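Local coordinates for putative methyl-accepting chemotaxis signal transduction protein (Campylobacter jejuni subsp. jejuni serotype O:2, PDB 4XMR), which probably senses amino acids such as isoleucine, which its tandem PAS sensory domain binds, and relays the signal across the membrane to steer chemotaxis, at residues B[21-33]-B[229-241]. Residues are numbered along the deposited sequence; the frame is centred on the assembly and turned at random.
Sequences LLKVTQSTVEDFR and ACTKVFAYTACIT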
loop_
_atom_site.group_PDB
_atom_site.type_symbol
_atom_site.label_atom_id
_atom_site.label_comp_id
_atom_site.label_asym_id
_atom_site.label_seq_id
_atom_site.Cartn_x
_atom_site.Cartn_y
_atom_site.Cartn_z
ATOM N N LEU B 21 17.425 2.261 -2.644
ATOM C CA LEU B 21 16.747 1.929 -1.394
ATOM C C LEU B 21 16.119 3.146 -0.730
ATOM O O LEU B 21 15.016 3.053 -0.174
ATOM C CB LEU B 21 17.675 1.182 -0.435
ATOM C CG LEU B 21 18.212 -0.139 -0.988
ATOM C CD1 LEU B 21 18.975 -0.840 0.100
ATOM C CD2 LEU B 21 17.101 -1.024 -1.541
ATOM N N LEU B 22 16.789 4.287 -0.787
ATOM C CA LEU B 22 16.180 5.507 -0.289
ATOM C C LEU B 22 14.877 5.804 -1.033
ATOM O O LEU B 22 13.867 6.173 -0.412
ATOM C CB LEU B 22 17.164 6.675 -0.396
ATOM C CG LEU B 22 16.629 8.021 0.098
ATOM C CD1 LEU B 22 16.183 7.947 1.556
ATOM C CD2 LEU B 22 17.708 9.093 -0.073
ATOM N N LYS B 23 14.882 5.606 -2.349
ATOM C CA LYS B 23 13.689 5.858 -3.151
ATOM C C LYS B 23 12.548 4.907 -2.774
ATOM O O LYS B 23 11.384 5.303 -2.809
ATOM C CB LYS B 23 13.986 5.797 -4.651
ATOM C CG LYS B 23 12.799 6.266 -5.509
ATOM C CD LYS B 23 13.138 6.452 -6.970
ATOM C CE LYS B 23 11.899 6.867 -7.752
ATOM N NZ LYS B 23 11.257 8.094 -7.185
ATOM N N VAL B 24 12.862 3.669 -2.390
ATOM C CA VAL B 24 11.802 2.770 -1.917
ATOM C C VAL B 24 11.124 3.349 -0.674
ATOM O O VAL B 24 9.892 3.274 -0.534
ATOM C CB VAL B 24 12.348 1.360 -1.621
ATOM C CG1 VAL B 24 11.280 0.496 -0.934
ATOM C CG2 VAL B 24 12.826 0.698 -2.902
ATOM N N THR B 25 11.905 3.920 0.239
ATOM C CA THR B 25 11.314 4.539 1.418
ATOM C C THR B 25 10.521 5.795 1.042
ATOM O O THR B 25 9.432 6.023 1.577
ATOM C CB THR B 25 12.376 4.777 2.517
ATOM O OG1 THR B 25 12.719 3.513 3.098
ATOM C CG2 THR B 25 11.874 5.706 3.615
ATOM N N GLN B 26 11.041 6.590 0.111
ATOM C CA GLN B 26 10.269 7.712 -0.414
ATOM C C GLN B 26 8.917 7.254 -0.977
ATOM O O GLN B 26 7.882 7.839 -0.660
ATOM C CB GLN B 26 11.074 8.472 -1.477
ATOM C CG GLN B 26 10.288 9.585 -2.144
ATOM C CD GLN B 26 11.066 10.256 -3.250
ATOM O OE1 GLN B 26 12.291 10.204 -3.279
ATOM N NE2 GLN B 26 10.356 10.889 -4.170
ATOM N N SER B 27 8.944 6.203 -1.791
ATOM C CA SER B 27 7.722 5.659 -2.369
ATOM C C SER B 27 6.738 5.187 -1.300
ATOM O O SER B 27 5.525 5.332 -1.448
ATOM C CB SER B 27 8.045 4.506 -3.323
ATOM O OG SER B 27 8.742 4.976 -4.469
ATOM N N THR B 28 7.271 4.621 -0.227
ATOM C CA THR B 28 6.437 4.142 0.871
ATOM C C THR B 28 5.638 5.292 1.461
ATOM O O THR B 28 4.427 5.180 1.685
ATOM C CB THR B 28 7.306 3.470 1.951
ATOM O OG1 THR B 28 8.000 2.365 1.372
ATOM C CG2 THR B 28 6.460 2.982 3.113
ATOM N N VAL B 29 6.298 6.412 1.703
ATOM C CA VAL B 29 5.635 7.590 2.230
ATOM C C VAL B 29 4.602 8.148 1.247
ATOM O O VAL B 29 3.481 8.488 1.633
ATOM C CB VAL B 29 6.670 8.671 2.585
ATOM C CG1 VAL B 29 5.988 9.961 2.999
ATOM C CG2 VAL B 29 7.600 8.168 3.685
ATOM N N GLU B 30 4.982 8.231 -0.023
ATOM C CA GLU B 30 4.098 8.782 -1.042
ATOM C C GLU B 30 2.836 7.938 -1.198
ATOM O O GLU B 30 1.732 8.474 -1.332
ATOM C CB GLU B 30 4.824 8.858 -2.387
ATOM C CG GLU B 30 5.940 9.897 -2.434
ATOM C CD GLU B 30 6.782 9.800 -3.691
ATOM O OE1 GLU B 30 6.758 8.735 -4.346
ATOM O OE2 GLU B 30 7.477 10.784 -4.015
ATOM N N ASP B 31 3.003 6.621 -1.205
ATOM C CA ASP B 31 1.878 5.728 -1.444
ATOM C C ASP B 31 0.923 5.704 -0.246
ATOM O O ASP B 31 -0.288 5.623 -0.419
ATOM C CB ASP B 31 2.374 4.317 -1.783
ATOM C CG ASP B 31 3.122 4.254 -3.112
ATOM O OD1 ASP B 31 3.103 5.245 -3.881
ATOM O OD2 ASP B 31 3.720 3.194 -3.395
ATOM N N PHE B 32 1.470 5.773 0.962
ATOM C CA PHE B 32 0.648 5.857 2.167
ATOM C C PHE B 32 -0.234 7.098 2.086
ATOM O O PHE B 32 -1.448 7.037 2.290
ATOM C CB PHE B 32 1.573 5.895 3.391
ATOM C CG PHE B 32 0.864 6.027 4.722
ATOM C CD1 PHE B 32 0.344 4.910 5.369
ATOM C CD2 PHE B 32 0.813 7.252 5.377
ATOM C CE1 PHE B 32 -0.278 5.029 6.610
ATOM C CE2 PHE B 32 0.215 7.372 6.622
ATOM C CZ PHE B 32 -0.333 6.257 7.233
ATOM N N ARG B 33 0.368 8.233 1.756
ATOM C CA ARG B 33 -0.386 9.475 1.633
ATOM C C ARG B 33 -1.460 9.419 0.540
ATOM O O ARG B 33 -2.614 9.772 0.789
ATOM C CB ARG B 33 0.584 10.626 1.365
ATOM C CG ARG B 33 -0.057 11.996 1.283
ATOM C CD ARG B 33 1.049 13.017 1.033
ATOM N NE ARG B 33 0.556 14.367 0.796
ATOM C CZ ARG B 33 0.635 15.358 1.677
ATOM N NH1 ARG B 33 1.204 15.155 2.860
ATOM N NH2 ARG B 33 0.156 16.557 1.371
ATOM N N ALA B 229 22.571 9.845 2.746
ATOM C CA ALA B 229 21.886 10.736 1.825
ATOM C C ALA B 229 20.472 10.893 2.347
ATOM O O ALA B 229 19.889 9.944 2.902
ATOM C CB ALA B 229 21.867 10.168 0.419
ATOM N N CYS B 230 19.909 12.081 2.182
ATOM C CA CYS B 230 18.533 12.318 2.584
ATOM C C CYS B 230 17.783 13.055 1.488
ATOM O O CYS B 230 18.388 13.652 0.585
ATOM C CB CYS B 230 18.454 13.160 3.860
ATOM S SG CYS B 230 19.344 12.554 5.298
ATOM N N THR B 231 16.460 13.027 1.582
ATOM C CA THR B 231 15.634 13.778 0.655
ATOM C C THR B 231 14.336 14.194 1.328
ATOM O O THR B 231 13.835 13.508 2.230
ATOM C CB THR B 231 15.323 12.972 -0.620
ATOM O OG1 THR B 231 14.681 13.823 -1.576
ATOM C CG2 THR B 231 14.426 11.760 -0.317
ATOM N N LYS B 232 13.778 15.313 0.885
ATOM C CA LYS B 232 12.484 15.739 1.392
ATOM C C LYS B 232 11.387 14.912 0.745
ATOM O O LYS B 232 11.403 14.656 -0.460
ATOM C CB LYS B 232 12.257 17.219 1.099
ATOM C CG LYS B 232 13.196 18.149 1.842
ATOM C CD LYS B 232 13.173 17.905 3.345
ATOM C CE LYS B 232 11.807 18.203 3.945
ATOM N NZ LYS B 232 11.814 18.053 5.426
ATOM N N VAL B 233 10.438 14.479 1.564
ATOM C CA VAL B 233 9.244 13.799 1.066
ATOM C C VAL B 233 8.064 14.442 1.787
ATOM O O VAL B 233 7.816 14.154 2.964
ATOM C CB VAL B 233 9.260 12.279 1.320
ATOM C CG1 VAL B 233 8.107 11.615 0.550
ATOM C CG2 VAL B 233 10.606 11.655 0.927
ATOM N N PHE B 234 7.367 15.331 1.081
ATOM C CA PHE B 234 6.423 16.242 1.711
ATOM C C PHE B 234 7.093 16.933 2.912
ATOM O O PHE B 234 8.177 17.515 2.759
ATOM C CB PHE B 234 5.103 15.524 2.002
ATOM C CG PHE B 234 4.454 14.987 0.753
ATOM C CD1 PHE B 234 3.758 15.834 -0.090
ATOM C CD2 PHE B 234 4.613 13.667 0.383
ATOM C CE1 PHE B 234 3.191 15.364 -1.259
ATOM C CE2 PHE B 234 4.035 13.184 -0.783
ATOM C CZ PHE B 234 3.331 14.038 -1.602
ATOM N N ALA B 235 6.496 16.873 4.095
ATOM C CA ALA B 235 7.106 17.545 5.239
ATOM C C ALA B 235 8.200 16.716 5.911
ATOM O O ALA B 235 8.936 17.233 6.759
ATOM C CB ALA B 235 6.045 17.956 6.253
ATOM N N TYR B 236 8.310 15.441 5.527
ATOM C CA TYR B 236 9.273 14.530 6.141
ATOM C C TYR B 236 10.632 14.666 5.484
ATOM O O TYR B 236 10.752 15.115 4.344
ATOM C CB TYR B 236 8.862 13.053 5.972
ATOM C CG TYR B 236 7.588 12.583 6.626
ATOM C CD1 TYR B 236 7.505 12.399 8.000
ATOM C CD2 TYR B 236 6.485 12.257 5.849
ATOM C CE1 TYR B 236 6.338 11.945 8.589
ATOM C CE2 TYR B 236 5.321 11.801 6.421
ATOM C CZ TYR B 236 5.250 11.649 7.787
ATOM O OH TYR B 236 4.078 11.199 8.338
ATOM N N THR B 237 11.653 14.222 6.200
ATOM C CA THR B 237 12.961 13.994 5.603
ATOM C C THR B 237 13.252 12.500 5.686
ATOM O O THR B 237 13.232 11.921 6.777
ATOM C CB THR B 237 14.058 14.774 6.338
ATOM O OG1 THR B 237 13.758 16.172 6.269
ATOM C CG2 THR B 237 15.419 14.513 5.699
ATOM N N ALA B 238 13.489 11.881 4.530
ATOM C CA ALA B 238 13.860 10.473 4.467
ATOM C C ALA B 238 15.361 10.371 4.278
ATOM O O ALA B 238 15.928 11.064 3.440
ATOM C CB ALA B 238 13.133 9.766 3.327
ATOM N N CYS B 239 15.994 9.485 5.040
ATOM C CA CYS B 239 17.443 9.288 4.948
ATOM C C CYS B 239 17.812 7.815 4.856
ATOM O O CYS B 239 17.051 6.934 5.297
ATOM C CB CYS B 239 18.139 9.847 6.190
ATOM S SG CYS B 239 17.937 11.617 6.477
ATOM N N ILE B 240 18.990 7.559 4.296
ATOM C CA ILE B 240 19.630 6.254 4.363
ATOM C C ILE B 240 21.077 6.488 4.779
ATOM O O ILE B 240 21.734 7.430 4.307
ATOM C CB ILE B 240 19.524 5.502 3.011
ATOM C CG1 ILE B 240 19.921 4.040 3.180
ATOM C CG2 ILE B 240 20.329 6.203 1.900
ATOM C CD1 ILE B 240 19.562 3.183 1.978
ATOM N N THR B 241 21.579 5.674 5.699
ATOM C CA THR B 241 22.973 5.812 6.091
ATOM C C THR B 241 23.616 4.448 6.258
ATOM O O THR B 241 22.924 3.445 6.497
ATOM C CB THR B 241 23.167 6.603 7.410
ATOM O OG1 THR B 241 22.704 5.821 8.521
ATOM C CG2 THR B 241 22.444 7.944 7.377
HETATM O O HOH W 1 13.778 12.753 -3.847
#
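R33 lays its guanidinium flat on the ring of F234, planes 8° apart, with CZ 4.0 Å from the ring centroid: a cation-pi stack. Its chain runs extended from CG to NE, with CG anti to the backbone N (chi1 -177°), carrying CD over the same face, 3.5 Å from the F234 centroid, as a CH-pi contact. F234 itself sits in the type II' turn of the hairpin, V233 to Y236. One turn earlier in the helix, V29 CG1 touches both V233 CG1 (3.6 Å) and Y236 CD2. Q26 brushes V233 CG2 with its CG, and its amide is held at both ends: NE2 gives a nearly straight bond to E30 OE2 (2.9 Å, 175°), while OE1 accepts from a water that also bonds T231 OG1. L22 then splits its methyls between the strands, CD1 on A238 and C239, CD2 on A229, with its CB against I240 CG2 (3.9 Å). The C230–C239 disulfide ties the two strands together on the side turned away from the helix. Helix 9-48 packs across one face of the probably membrane-proximal PAS sheet, segment 21-33 nearly parallel to 229-233, with strand 177-180 beside 236-243 and helix 202-211 covering the other face.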